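Local structure of 2-dehydro-3-deoxy-D-arabinonate dehydratase (Sulfolobus solfataricus, 2Q18) at residues Ile13-Leu18 / Thr49-Gln54; Met35-Asn40 / Ile194-Glu199; Ala132-Ser137 / Leu178-Ile183; Leu210-Val213 / Val218-Glu221. The protein catalyses the dehydration of 2-dehydro-3-deoxy-D-arabinonate to 2,5-dioxopentanoate, with magnesium or calcium as cofactor, a step of a pentose oxidation pathway that leads to 2-oxoglutarate. One frame throughout, in Å; residues are numbered along the deposited sequence.

Contact 1. Residues Ile13-Leu18 / Thr49-Gln54; sequences ISYAIL and TGIDYQ
Ile-17 lays its CG2 methyl over the centre of the Tyr-53 ring, 4.1 Å from the ring centroid and 12° off the normal, a CH-pi contact made squarely over one face. It illustrates strand-to-helix packing in the N-terminal part of the chain: strand 11-17 meets the first turn of helix 53-59, with Asp-52 as N-cap residue. The other branch of Ile-17 works at the ring's rim. With CG1 anti to the backbone N (chi1 174°), that branch carries CD1 to Tyr-53 CD2, 3.7 Å away, and the two methyls thus take different parts of one ring.

Two residues earlier on each segment, the roles are exchanged, the strand giving the tyrosine and the loop the isoleucine. Tyr-15 and Ile-51 approach from opposite directions, and Ile-51 CG2 lies over one face of the Tyr-15 ring. Phe-4 of strand 2-8 meets both tyrosine rings and joins the two pairs. The Tyr-15 hydroxyl is hydrogen-bonded to Asp-46 of the second subunit, which brings this packing to a subunit interface. Along the phenol, Ile-51 CG1 sits 3.8 Å from Tyr-15 CE1, and Ile-51 CD1 lies 3.6 Å from Tyr-15 OH.

Contact 2. Residues Met35-Asn40 / Ile194-Glu199; sequences MRYSEN and IVTSDE
This is a helix-to-turn contact between distant parts of the chain, in which one aromatic side chain, Tyr-37 of helix 30-40, is received by Thr-196 and Asp-198 just beyond strand 188-195. Tyr-37 holds CG anti to its own backbone N (chi1 -170°), and its ring extends from the helix across the threonine, the two side chains meeting at about a right angle. The Thr-196 methyl covers one face: CG2 is 3.8 Å from the ring centroid, 25° off the normal, and is displaced toward the rim, where it comes within 3.5 Å of Tyr-37 CD1. Asp-198 arrives from the opposite direction, at the hydroxyl end of the ring, with its carboxylate plane turned 75° from that of the phenol. Tyr-37 OH donates to Asp-198 OD1 in a very short hydrogen bond, modelled at 2.4 Å, a length best treated with caution.

Asp-198 lies in a 3-10 turn, 197-199, whose backbone bond runs from Glu-199 N to Thr-196 O. Beside it, Thr-196 OG1 donates to Asp-198 OD2 at 2.6 Å on the syn side, somewhat out of the carboxylate plane, so each carboxylate oxygen meets a different hydroxyl, which probably limits the group's rotation. Lys-41 forms a salt bridge with Asp-198 OD1, and the Met-1 amino nitrogen is hydrogen-bonded to Thr-196 OG1. A phenylalanine in place of Tyr-37 would probably still cover the Thr-196 methyl but leave Asp-198 OD1 without its hydroxyl mate.

Contact 3. Residues Ala132-Ser137 / Leu178-Ile183; sequences AVRSDS and LPQSKI. With PO4 (phosphate ion), chain B.
Arg-134, where strand 131-133 gives way to a turn, reaches across to the backbone and side chain of Gln-180. Its chain runs straight through chi2 and then bends at chi3 (55°), which brings NH1 to 3.0 Å from Gln-180 O and sets one face of the guanidinium against Gln-180 CB. NH2 reaches the same residue through a water, which lies 2.6 Å from Arg-134 NH2, accepts from it and is within hydrogen-bonding distance of Gln-180 OE1.

Two residues on, Asp-136 faces back and holds the guanidinium from its edge. This is a side-on, bidentate salt bridge, with Arg-134 NE giving to Asp-136 OD1 at 2.9 Å and Arg-134 NH2 to Asp-136 OD2 at 3.0 Å. Both bonds lie close to the guanidinium plane, and the second is nearly straight, at 168°. Ser-137 completes the type I beta turn by bonding its N to Arg-134 O, so the turn itself places acid and base side by side.

The opposing segment is a short, weakly bonded helix at the active site of this FAH-family fold. Pro-179 O accepts from both Lys-182 N and Ile-183 N, and Ser-181 OG donates to Leu-178 O. The substrate-binding Lys-182 leaves the helix on the side away from segment 132-137; its NZ donates to O1 of a phosphate ion, 3.0 Å away, probably taken up from the crystallisation liquor, and also forms salt bridges with the magnesium ligands Glu-143 and Asp-164. Asp-136 OD2 has further salt bridges to Arg-112 and Arg-242 of the third subunit, and Gln-180 NE2 is hydrogen-bonded to Pro-113 O of that same chain.

Contact 4. Residues Leu210-Val213 / Val218-Glu221; sequences LKIV and VFFE
The Phe-219 ring meets Ile-212 CG2 at its edge, near its plane, with CD1 of the ring 4.2 Å from that methyl. Phe-220 is approached at a slant: Leu-210 CD2 comes to 3.7 Å from its CE2, while Ile-212 CD1 packs on its CB. Arg-214 and Lys-264 make cation-pi contacts with the Phe-219 ring.

Both phenylalanines oppose one residue because the hairpin of strands 207-214 and 217-225 contains a classic beta bulge. Ile-212 O accepts from Phe-219 N at 2.8 Å, nearly along the C=O axis, and from Phe-220 N at 3.3 Å, in the carbonyl plane. Ile-212 N returns a bond to Phe-220 O at 2.9 Å, and past the bulge Val-213 pairs with Val-218 in a register shifted by one.

On the face carrying Lys-211 and Glu-221, a non-hydrogen-bonded pair, the two side chains run alongside each other, Lys-211 CG 3.7 Å from Glu-221 CD. Bending at chi3 (71°), the lysine brings CE to 4.1 Å from Val-218 CG2. An alanine here removes the methylenes that back the Glu-221 carboxylate and touch Val-218 CG2, and would probably leave the glutamate freer to turn. Lys-211 NZ stays 4.9 Å from Glu-221 OE1, an opposite charge nearby but not in contact.

How the contacts relate
The four contacts fall into two pairs. Contacts 1 and 2, with centres about 17 Å apart, alternate along the chain and reach the same strand system: strand 2-8 pairs with both 11-17 and 188-195. Contacts 3 and 4, centres about 21 Å apart, share the five-stranded sheet, whose outermost strands within the chain, 131-133 and 217-225, they include. Contact 3 lies about 35 Å from contact 1, centre to centre, on the far side of the chain's middle. The active site lies nearer the second pair: contact 3 supplies Lys-182, while in contact 4 the Leu-210 side chain lies about 7 Å from those of Glu-143 and Thr-256. Contacts 1 and 3 also adjoin different neighbouring subunits of the tetramer.

Contact 1. Residues Ile13-Leu18 / Thr49-Gln54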
loop_
_atom_site.group_PDB
_atom_site.type_symbol
_atom_site.label_atom_id
_atom_site.label_comp_id
_atom_site.label_asym_id
_atom_site.label_seq_id
_atom_site.Cartn_x
_atom_site.Cartn_y
_atom_site.Cartn_z
ATOM N N ILE A 13 3.932 2.547 -18.088
ATOM C CA ILE A 13 5.297 3.059 -18.164
ATOM C C ILE A 13 5.253 4.435 -18.820
ATOM O O ILE A 13 4.623 4.614 -19.872
ATOM C CB ILE A 13 6.258 2.130 -18.950
ATOM C CG1 ILE A 13 6.224 0.700 -18.395
ATOM C CG2 ILE A 13 7.694 2.682 -18.899
ATOM C CD1 ILE A 13 6.942 -0.331 -19.271
ATOM N N SER A 14 5.910 5.404 -18.190
ATOM C CA SER A 14 6.004 6.747 -18.740
ATOM C C SER A 14 7.338 6.978 -19.429
ATOM O O SER A 14 8.379 6.493 -18.977
ATOM C CB SER A 14 5.781 7.798 -17.653
ATOM O OG SER A 14 4.408 7.877 -17.322
ATOM N N TYR A 15 7.289 7.722 -20.528
ATOM C CA TYR A 15 8.473 8.063 -21.291
ATOM C C TYR A 15 8.456 9.541 -21.628
ATOM O O TYR A 15 7.391 10.158 -21.718
ATOM C CB TYR A 15 8.540 7.266 -22.598
ATOM C CG TYR A 15 8.563 5.767 -22.452
ATOM C CD1 TYR A 15 9.762 5.084 -22.246
ATOM C CD2 TYR A 15 7.387 5.023 -22.548
ATOM C CE1 TYR A 15 9.787 3.696 -22.127
ATOM C CE2 TYR A 15 7.401 3.645 -22.427
ATOM C CZ TYR A 15 8.605 2.986 -22.222
ATOM O OH TYR A 15 8.618 1.613 -22.097
ATOM N N ALA A 16 9.646 10.099 -21.812
ATOM C CA ALA A 16 9.796 11.466 -22.279
ATOM C C ALA A 16 10.643 11.461 -23.544
ATOM O O ALA A 16 11.693 10.814 -23.591
ATOM C CB ALA A 16 10.448 12.317 -21.215
ATOM N N ILE A 17 10.177 12.162 -24.572
ATOM C CA ILE A 17 11.006 12.388 -25.753
ATOM C C ILE A 17 11.598 13.795 -25.702
ATOM O O ILE A 17 10.884 14.778 -25.504
ATOM C CB ILE A 17 10.283 12.072 -27.109
ATOM C CG1 ILE A 17 11.173 12.470 -28.300
ATOM C CG2 ILE A 17 8.914 12.737 -27.196
ATOM C CD1 ILE A 17 10.945 11.656 -29.570
ATOM N N LEU A 18 12.919 13.859 -25.839
ATOM C CA LEU A 18 13.655 15.118 -25.847
ATOM C C LEU A 18 13.729 15.684 -27.266
ATOM O O LEU A 18 13.461 14.972 -28.240
ATOM C CB LEU A 18 15.055 14.905 -25.270
ATOM C CG LEU A 18 15.273 14.977 -23.751
ATOM C CD1 LEU A 18 14.116 14.412 -22.913
ATOM C CD2 LEU A 18 16.583 14.295 -23.385
ATOM N N THR A 49 16.217 2.547 -26.011
ATOM C CA THR A 49 16.108 2.325 -27.444
ATOM C C THR A 49 15.023 1.271 -27.640
ATOM O O THR A 49 14.670 0.551 -26.699
ATOM C CB THR A 49 17.448 1.851 -28.057
ATOM O OG1 THR A 49 17.840 0.611 -27.457
ATOM C CG2 THR A 49 18.548 2.885 -27.823
ATOM N N GLY A 50 14.476 1.190 -28.847
ATOM C CA GLY A 50 13.451 0.191 -29.140
ATOM C C GLY A 50 12.040 0.619 -28.779
ATOM O O GLY A 50 11.097 -0.162 -28.928
ATOM N N ILE A 51 11.894 1.846 -28.283
ATOM C CA ILE A 51 10.576 2.446 -28.105
ATOM C C ILE A 51 10.341 3.356 -29.304
ATOM O O ILE A 51 10.927 4.442 -29.409
ATOM C CB ILE A 51 10.437 3.234 -26.762
ATOM C CG1 ILE A 51 10.801 2.351 -25.554
ATOM C CG2 ILE A 51 9.031 3.830 -26.619
ATOM C CD1 ILE A 51 9.989 1.063 -25.418
ATOM N N ASP A 52 9.497 2.895 -30.217
ATOM C CA ASP A 52 9.256 3.599 -31.464
ATOM C C ASP A 52 8.094 4.576 -31.292
ATOM O O ASP A 52 6.937 4.244 -31.558
ATOM C CB ASP A 52 8.996 2.599 -32.596
ATOM C CG ASP A 52 9.037 3.241 -33.980
ATOM O OD1 ASP A 52 9.026 4.489 -34.092
ATOM O OD2 ASP A 52 9.065 2.479 -34.967
ATOM N N TYR A 53 8.432 5.781 -30.842
ATOM C CA TYR A 53 7.460 6.837 -30.556
ATOM C C TYR A 53 6.595 7.200 -31.771
ATOM O O TYR A 53 5.367 7.276 -31.664
ATOM C CB TYR A 53 8.193 8.065 -30.007
ATOM C CG TYR A 53 7.387 9.347 -29.942
ATOM C CD1 TYR A 53 6.320 9.487 -29.048
ATOM C CD2 TYR A 53 7.713 10.433 -30.760
ATOM C CE1 TYR A 53 5.589 10.675 -28.982
ATOM C CE2 TYR A 53 6.993 11.624 -30.700
ATOM C CZ TYR A 53 5.935 11.738 -29.808
ATOM O OH TYR A 53 5.222 12.914 -29.752
ATOM N N GLN A 54 7.236 7.402 -32.923
ATOM C CA GLN A 54 6.512 7.736 -34.157
ATOM C C GLN A 54 5.522 6.649 -34.562
ATOM O O GLN A 54 4.410 6.961 -34.980
ATOM C CB GLN A 54 7.471 8.055 -35.310
ATOM C CG GLN A 54 8.294 9.338 -35.124
ATOM C CD GLN A 54 7.448 10.609 -35.010
ATOM O OE1 GLN A 54 7.866 11.578 -34.377
ATOM N NE2 GLN A 54 6.267 10.612 -35.628
#

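Contact 2. Residues Met35-Asn40 / Ile194-Glu199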
loop_
_atom_site.group_PDB
_atom_site.type_symbol
_atom_site.label_atom_id
_atom_site.label_comp_id
_atom_site.label_asym_id
_atom_site.label_seq_id
_atom_site.Cartn_x
_atom_site.Cartn_y
_atom_site.Cartn_z
ATOM N N MET A 35 6.255 18.317 -12.423
ATOM C CA MET A 35 6.534 19.259 -11.338
ATOM C C MET A 35 8.043 19.492 -11.181
ATOM O O MET A 35 8.487 20.637 -11.122
ATOM C CB MET A 35 5.907 18.775 -10.029
ATOM C CG MET A 35 4.381 18.866 -10.012
ATOM S SD MET A 35 3.638 18.013 -8.613
ATOM C CE MET A 35 4.139 19.095 -7.270
ATOM N N ARG A 36 8.821 18.408 -11.151
ATOM C CA ARG A 36 10.284 18.506 -11.082
ATOM C C ARG A 36 10.865 19.303 -12.250
ATOM O O ARG A 36 11.709 20.185 -12.047
ATOM C CB ARG A 36 10.937 17.121 -11.020
ATOM C CG ARG A 36 12.462 17.167 -10.850
ATOM C CD ARG A 36 13.091 15.777 -10.781
ATOM N NE ARG A 36 12.476 14.942 -9.749
ATOM C CZ ARG A 36 12.790 14.973 -8.454
ATOM N NH1 ARG A 36 12.164 14.166 -7.608
ATOM N NH2 ARG A 36 13.721 15.806 -7.998
ATOM N N TYR A 37 10.417 18.987 -13.467
ATOM C CA TYR A 37 10.907 19.665 -14.664
ATOM C C TYR A 37 10.605 21.161 -14.609
ATOM O O TYR A 37 11.430 21.984 -15.010
ATOM C CB TYR A 37 10.317 19.051 -15.941
ATOM C CG TYR A 37 10.990 19.564 -17.196
ATOM C CD1 TYR A 37 10.635 20.796 -17.745
ATOM C CD2 TYR A 37 11.999 18.832 -17.818
ATOM C CE1 TYR A 37 11.261 21.282 -18.884
ATOM C CE2 TYR A 37 12.632 19.310 -18.966
ATOM C CZ TYR A 37 12.252 20.536 -19.490
ATOM O OH TYR A 37 12.865 21.027 -20.621
ATOM N N SER A 38 9.421 21.500 -14.108
ATOM C CA SER A 38 9.009 22.889 -13.941
ATOM C C SER A 38 9.939 23.662 -13.008
ATOM O O SER A 38 10.098 24.876 -13.145
ATOM C CB SER A 38 7.587 22.953 -13.396
ATOM O OG SER A 38 7.076 24.267 -13.497
ATOM N N GLU A 39 10.543 22.953 -12.058
ATOM C CA GLU A 39 11.431 23.573 -11.085
ATOM C C GLU A 39 12.837 23.799 -11.651
ATOM O O GLU A 39 13.305 24.937 -11.694
ATOM C CB GLU A 39 11.471 22.757 -9.786
ATOM C CG GLU A 39 11.879 23.560 -8.548
ATOM C CD GLU A 39 10.923 24.708 -8.232
ATOM O OE1 GLU A 39 9.689 24.498 -8.270
ATOM O OE2 GLU A 39 11.412 25.822 -7.937
ATOM N N ASN A 40 13.496 22.731 -12.102
ATOM C CA ASN A 40 14.889 22.834 -12.557
ATOM C C ASN A 40 15.226 22.090 -13.854
ATOM O O ASN A 40 16.404 21.913 -14.182
ATOM C CB ASN A 40 15.844 22.398 -11.437
ATOM C CG ASN A 40 15.707 20.922 -11.084
ATOM O OD1 ASN A 40 14.710 20.271 -11.413
ATOM N ND2 ASN A 40 16.714 20.388 -10.399
ATOM N N ILE A 194 2.075 15.347 -23.235
ATOM C CA ILE A 194 2.096 16.630 -22.548
ATOM C C ILE A 194 3.458 17.240 -22.822
ATOM O O ILE A 194 4.485 16.604 -22.589
ATOM C CB ILE A 194 1.863 16.489 -21.033
ATOM C CG1 ILE A 194 0.432 16.012 -20.764
ATOM C CG2 ILE A 194 2.132 17.823 -20.313
ATOM C CD1 ILE A 194 0.268 15.334 -19.433
ATOM N N VAL A 195 3.467 18.462 -23.342
ATOM C CA VAL A 195 4.726 19.139 -23.611
ATOM C C VAL A 195 5.024 20.107 -22.475
ATOM O O VAL A 195 4.129 20.803 -21.993
ATOM C CB VAL A 195 4.749 19.852 -25.001
ATOM C CG1 VAL A 195 4.316 18.884 -26.111
ATOM C CG2 VAL A 195 3.876 21.109 -25.010
ATOM N N THR A 196 6.278 20.136 -22.039
ATOM C CA THR A 196 6.687 21.069 -20.998
ATOM C C THR A 196 6.591 22.497 -21.527
ATOM O O THR A 196 6.602 22.719 -22.742
ATOM C CB THR A 196 8.101 20.768 -20.472
ATOM O OG1 THR A 196 9.026 20.711 -21.565
ATOM C CG2 THR A 196 8.111 19.436 -19.737
ATOM N N SER A 197 6.477 23.449 -20.607
ATOM C CA SER A 197 6.230 24.848 -20.939
ATOM C C SER A 197 7.265 25.448 -21.893
ATOM O O SER A 197 6.924 26.285 -22.734
ATOM C CB SER A 197 6.132 25.674 -19.655
ATOM O OG SER A 197 5.553 26.938 -19.911
ATOM N N ASP A 198 8.516 25.004 -21.775
ATOM C CA ASP A 198 9.602 25.481 -22.641
ATOM C C ASP A 198 9.528 24.961 -24.085
ATOM O O ASP A 198 10.280 25.413 -24.950
ATOM C CB ASP A 198 10.976 25.168 -22.019
ATOM C CG ASP A 198 11.206 23.673 -21.790
ATOM O OD1 ASP A 198 12.282 23.318 -21.264
ATOM O OD2 ASP A 198 10.328 22.852 -22.133
ATOM N N GLU A 199 8.628 24.012 -24.340
ATOM C CA GLU A 199 8.410 23.498 -25.693
ATOM C C GLU A 199 7.484 24.420 -26.489
ATOM O O GLU A 199 7.401 24.319 -27.714
ATOM C CB GLU A 199 7.835 22.075 -25.659
ATOM C CG GLU A 199 8.746 21.025 -25.009
ATOM C CD GLU A 199 9.820 20.478 -25.945
ATOM O OE1 GLU A 199 9.836 20.838 -27.144
ATOM O OE2 GLU A 199 10.652 19.675 -25.476
#

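Contact 3. Residues Ala132-Ser137 / Leu178-Ile183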
loop_
_atom_site.group_PDB
_atom_site.type_symbol
_atom_site.label_atom_id
_atom_site.label_comp_id
_atom_site.label_asym_id
_atom_site.label_seq_id
_atom_site.Cartn_x
_atom_site.Cartn_y
_atom_site.Cartn_z
ATOM N N ALA A 132 -16.993 9.101 -26.786
ATOM C CA ALA A 132 -18.362 8.607 -26.846
ATOM C C ALA A 132 -19.380 9.694 -27.152
ATOM O O ALA A 132 -19.156 10.875 -26.870
ATOM C CB ALA A 132 -18.727 7.868 -25.555
ATOM N N VAL A 133 -20.486 9.273 -27.765
ATOM C CA VAL A 133 -21.657 10.112 -27.977
ATOM C C VAL A 133 -22.727 9.510 -27.091
ATOM O O VAL A 133 -22.978 8.303 -27.158
ATOM C CB VAL A 133 -22.126 10.106 -29.470
ATOM C CG1 VAL A 133 -23.439 10.860 -29.641
ATOM C CG2 VAL A 133 -21.060 10.707 -30.376
ATOM N N ARG A 134 -23.341 10.339 -26.247
ATOM C CA ARG A 134 -24.413 9.892 -25.360
ATOM C C ARG A 134 -25.531 9.226 -26.167
ATOM O O ARG A 134 -25.827 9.644 -27.289
ATOM C CB ARG A 134 -24.986 11.078 -24.572
ATOM C CG ARG A 134 -24.054 11.685 -23.509
ATOM C CD ARG A 134 -24.730 12.867 -22.790
ATOM N NE ARG A 134 -26.009 12.447 -22.220
ATOM C CZ ARG A 134 -26.241 12.238 -20.931
ATOM N NH1 ARG A 134 -25.294 12.460 -20.020
ATOM N NH2 ARG A 134 -27.442 11.828 -20.550
ATOM N N SER A 135 -26.143 8.199 -25.582
ATOM C CA SER A 135 -27.261 7.486 -26.191
ATOM C C SER A 135 -28.457 8.394 -26.481
ATOM O O SER A 135 -29.257 8.105 -27.375
ATOM C CB SER A 135 -27.704 6.334 -25.291
ATOM O OG SER A 135 -28.164 6.818 -24.040
ATOM N N ASP A 136 -28.567 9.487 -25.727
ATOM C CA ASP A 136 -29.702 10.402 -25.836
ATOM C C ASP A 136 -29.346 11.741 -26.480
ATOM O O ASP A 136 -30.102 12.707 -26.374
ATOM C CB ASP A 136 -30.362 10.614 -24.463
ATOM C CG ASP A 136 -29.415 11.229 -23.428
ATOM O OD1 ASP A 136 -28.210 11.421 -23.718
ATOM O OD2 ASP A 136 -29.893 11.525 -22.313
ATOM N N SER A 137 -28.196 11.796 -27.146
ATOM C CA SER A 137 -27.817 12.980 -27.907
ATOM C C SER A 137 -27.930 12.711 -29.402
ATOM O O SER A 137 -27.495 11.662 -29.885
ATOM C CB SER A 137 -26.393 13.421 -27.572
ATOM O OG SER A 137 -26.014 14.526 -28.374
ATOM N N LEU A 178 -26.153 21.686 -19.189
ATOM C CA LEU A 178 -24.732 21.703 -19.543
ATOM C C LEU A 178 -23.897 20.581 -18.898
ATOM O O LEU A 178 -23.123 19.932 -19.600
ATOM C CB LEU A 178 -24.095 23.077 -19.291
ATOM C CG LEU A 178 -22.722 23.289 -19.949
ATOM C CD1 LEU A 178 -22.849 23.482 -21.461
ATOM C CD2 LEU A 178 -21.981 24.463 -19.325
ATOM N N PRO A 179 -24.044 20.348 -17.570
ATOM C CA PRO A 179 -23.287 19.238 -16.958
ATOM C C PRO A 179 -23.542 17.879 -17.629
ATOM O O PRO A 179 -22.592 17.138 -17.887
ATOM C CB PRO A 179 -23.785 19.225 -15.507
ATOM C CG PRO A 179 -24.239 20.628 -15.257
ATOM C CD PRO A 179 -24.843 21.077 -16.560
ATOM N N GLN A 180 -24.808 17.572 -17.910
ATOM C CA GLN A 180 -25.183 16.346 -18.612
ATOM C C GLN A 180 -24.589 16.291 -20.021
ATOM O O GLN A 180 -24.226 15.219 -20.505
ATOM C CB GLN A 180 -26.705 16.206 -18.693
ATOM C CG GLN A 180 -27.374 15.835 -17.387
ATOM C CD GLN A 180 -28.878 15.711 -17.527
ATOM O OE1 GLN A 180 -29.388 14.702 -18.026
ATOM N NE2 GLN A 180 -29.602 16.733 -17.078
ATOM N N SER A 181 -24.490 17.454 -20.660
ATOM C CA SER A 181 -23.957 17.551 -22.014
ATOM C C SER A 181 -22.435 17.411 -22.046
ATOM O O SER A 181 -21.853 17.180 -23.113
ATOM C CB SER A 181 -24.369 18.877 -22.649
ATOM O OG SER A 181 -23.506 19.924 -22.246
ATOM N N LYS A 182 -21.807 17.543 -20.875
ATOM C CA LYS A 182 -20.346 17.621 -20.762
ATOM C C LYS A 182 -19.689 16.452 -20.030
ATOM O O LYS A 182 -18.543 16.124 -20.322
ATOM C CB LYS A 182 -19.934 18.919 -20.056
ATOM C CG LYS A 182 -20.185 20.200 -20.843
ATOM C CD LYS A 182 -19.105 20.452 -21.867
ATOM C CE LYS A 182 -19.308 21.791 -22.549
ATOM N NZ LYS A 182 -18.268 22.009 -23.595
ATOM N N ILE A 183 -20.400 15.854 -19.073
ATOM C CA ILE A 183 -19.800 14.890 -18.135
ATOM C C ILE A 183 -20.431 13.505 -18.255
ATOM O O ILE A 183 -21.578 13.297 -17.859
ATOM C CB ILE A 183 -19.894 15.371 -16.643
ATOM C CG1 ILE A 183 -19.506 16.852 -16.506
ATOM C CG2 ILE A 183 -19.022 14.489 -15.729
ATOM C CD1 ILE A 183 -19.906 17.491 -15.162
HETATM P P PO4 B . -19.660 25.945 -23.308
HETATM O O1 PO4 B . -19.199 24.774 -24.143
HETATM O O2 PO4 B . -19.976 25.469 -21.917
HETATM O O3 PO4 B . -18.556 26.967 -23.284
HETATM O O4 PO4 B . -20.891 26.569 -23.913
HETATM O O HOH W 1 -28.723 12.155 -18.310
#

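Contact 4. Residues Leu210-Val213 / Val218-Glu221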
loop_
_atom_site.group_PDB
_atom_site.type_symbol
_atom_site.label_atom_id
_atom_site.label_comp_id
_atom_site.label_asym_id
_atom_site.label_seq_id
_atom_site.Cartn_x
_atom_site.Cartn_y
_atom_site.Cartn_z
ATOM N N LEU A 210 -9.038 20.796 -36.657
ATOM C CA LEU A 210 -9.955 19.685 -36.434
ATOM C C LEU A 210 -10.343 19.012 -37.753
ATOM O O LEU A 210 -10.660 19.690 -38.738
ATOM C CB LEU A 210 -11.223 20.158 -35.710
ATOM C CG LEU A 210 -12.427 19.203 -35.641
ATOM C CD1 LEU A 210 -12.151 17.993 -34.750
ATOM C CD2 LEU A 210 -13.685 19.924 -35.180
ATOM N N LYS A 211 -10.318 17.680 -37.750
ATOM C CA LYS A 211 -10.844 16.875 -38.846
ATOM C C LYS A 211 -11.754 15.793 -38.292
ATOM O O LYS A 211 -11.397 15.096 -37.335
ATOM C CB LYS A 211 -9.714 16.228 -39.650
ATOM C CG LYS A 211 -8.959 17.187 -40.548
ATOM C CD LYS A 211 -7.644 16.597 -41.050
ATOM C CE LYS A 211 -7.860 15.492 -42.073
ATOM N NZ LYS A 211 -6.566 15.039 -42.670
ATOM N N ILE A 212 -12.941 15.675 -38.878
ATOM C CA ILE A 212 -13.821 14.549 -38.612
ATOM C C ILE A 212 -13.829 13.678 -39.866
ATOM O O ILE A 212 -14.237 14.123 -40.944
ATOM C CB ILE A 212 -15.251 14.995 -38.245
ATOM C CG1 ILE A 212 -15.218 15.957 -37.041
ATOM C CG2 ILE A 212 -16.134 13.772 -37.969
ATOM C CD1 ILE A 212 -16.522 16.717 -36.782
ATOM N N VAL A 213 -13.355 12.445 -39.718
ATOM C CA VAL A 213 -13.232 11.517 -40.837
ATOM C C VAL A 213 -14.315 10.453 -40.729
ATOM O O VAL A 213 -14.399 9.735 -39.727
ATOM C CB VAL A 213 -11.818 10.879 -40.905
ATOM C CG1 VAL A 213 -11.699 9.940 -42.112
ATOM C CG2 VAL A 213 -10.749 11.958 -40.974
ATOM N N VAL A 218 -13.148 13.169 -45.419
ATOM C CA VAL A 218 -13.069 14.363 -44.578
ATOM C C VAL A 218 -14.456 15.010 -44.523
ATOM O O VAL A 218 -14.834 15.805 -45.392
ATOM C CB VAL A 218 -11.984 15.352 -45.061
ATOM C CG1 VAL A 218 -11.990 16.626 -44.221
ATOM C CG2 VAL A 218 -10.609 14.702 -45.002
ATOM N N PHE A 219 -15.212 14.620 -43.501
ATOM C CA PHE A 219 -16.587 15.055 -43.296
ATOM C C PHE A 219 -16.645 16.487 -42.759
ATOM O O PHE A 219 -17.622 17.206 -42.979
ATOM C CB PHE A 219 -17.281 14.069 -42.358
ATOM C CG PHE A 219 -18.716 14.396 -42.060
ATOM C CD1 PHE A 219 -19.109 14.711 -40.764
ATOM C CD2 PHE A 219 -19.681 14.367 -43.066
ATOM C CE1 PHE A 219 -20.437 15.001 -40.475
ATOM C CE2 PHE A 219 -21.013 14.659 -42.788
ATOM C CZ PHE A 219 -21.392 14.976 -41.490
ATOM N N PHE A 220 -15.593 16.889 -42.053
ATOM C CA PHE A 220 -15.424 18.269 -41.607
ATOM C C PHE A 220 -13.946 18.572 -41.425
ATOM O O PHE A 220 -13.188 17.729 -40.945
ATOM C CB PHE A 220 -16.175 18.549 -40.292
ATOM C CG PHE A 220 -15.911 19.928 -39.737
ATOM C CD1 PHE A 220 -16.720 21.003 -40.098
ATOM C CD2 PHE A 220 -14.827 20.162 -38.894
ATOM C CE1 PHE A 220 -16.463 22.285 -39.616
ATOM C CE2 PHE A 220 -14.560 21.439 -38.411
ATOM C CZ PHE A 220 -15.383 22.502 -38.767
ATOM N N GLU A 221 -13.542 19.775 -41.817
ATOM C CA GLU A 221 -12.214 20.281 -41.503
ATOM C C GLU A 221 -12.274 21.779 -41.232
ATOM O O GLU A 221 -12.945 22.524 -41.947
ATOM C CB GLU A 221 -11.213 19.967 -42.616
ATOM C CG GLU A 221 -9.782 20.391 -42.292
ATOM C CD GLU A 221 -8.742 19.771 -43.212
ATOM O OE1 GLU A 221 -9.110 18.966 -44.097
ATOM O OE2 GLU A 221 -7.545 20.089 -43.047
#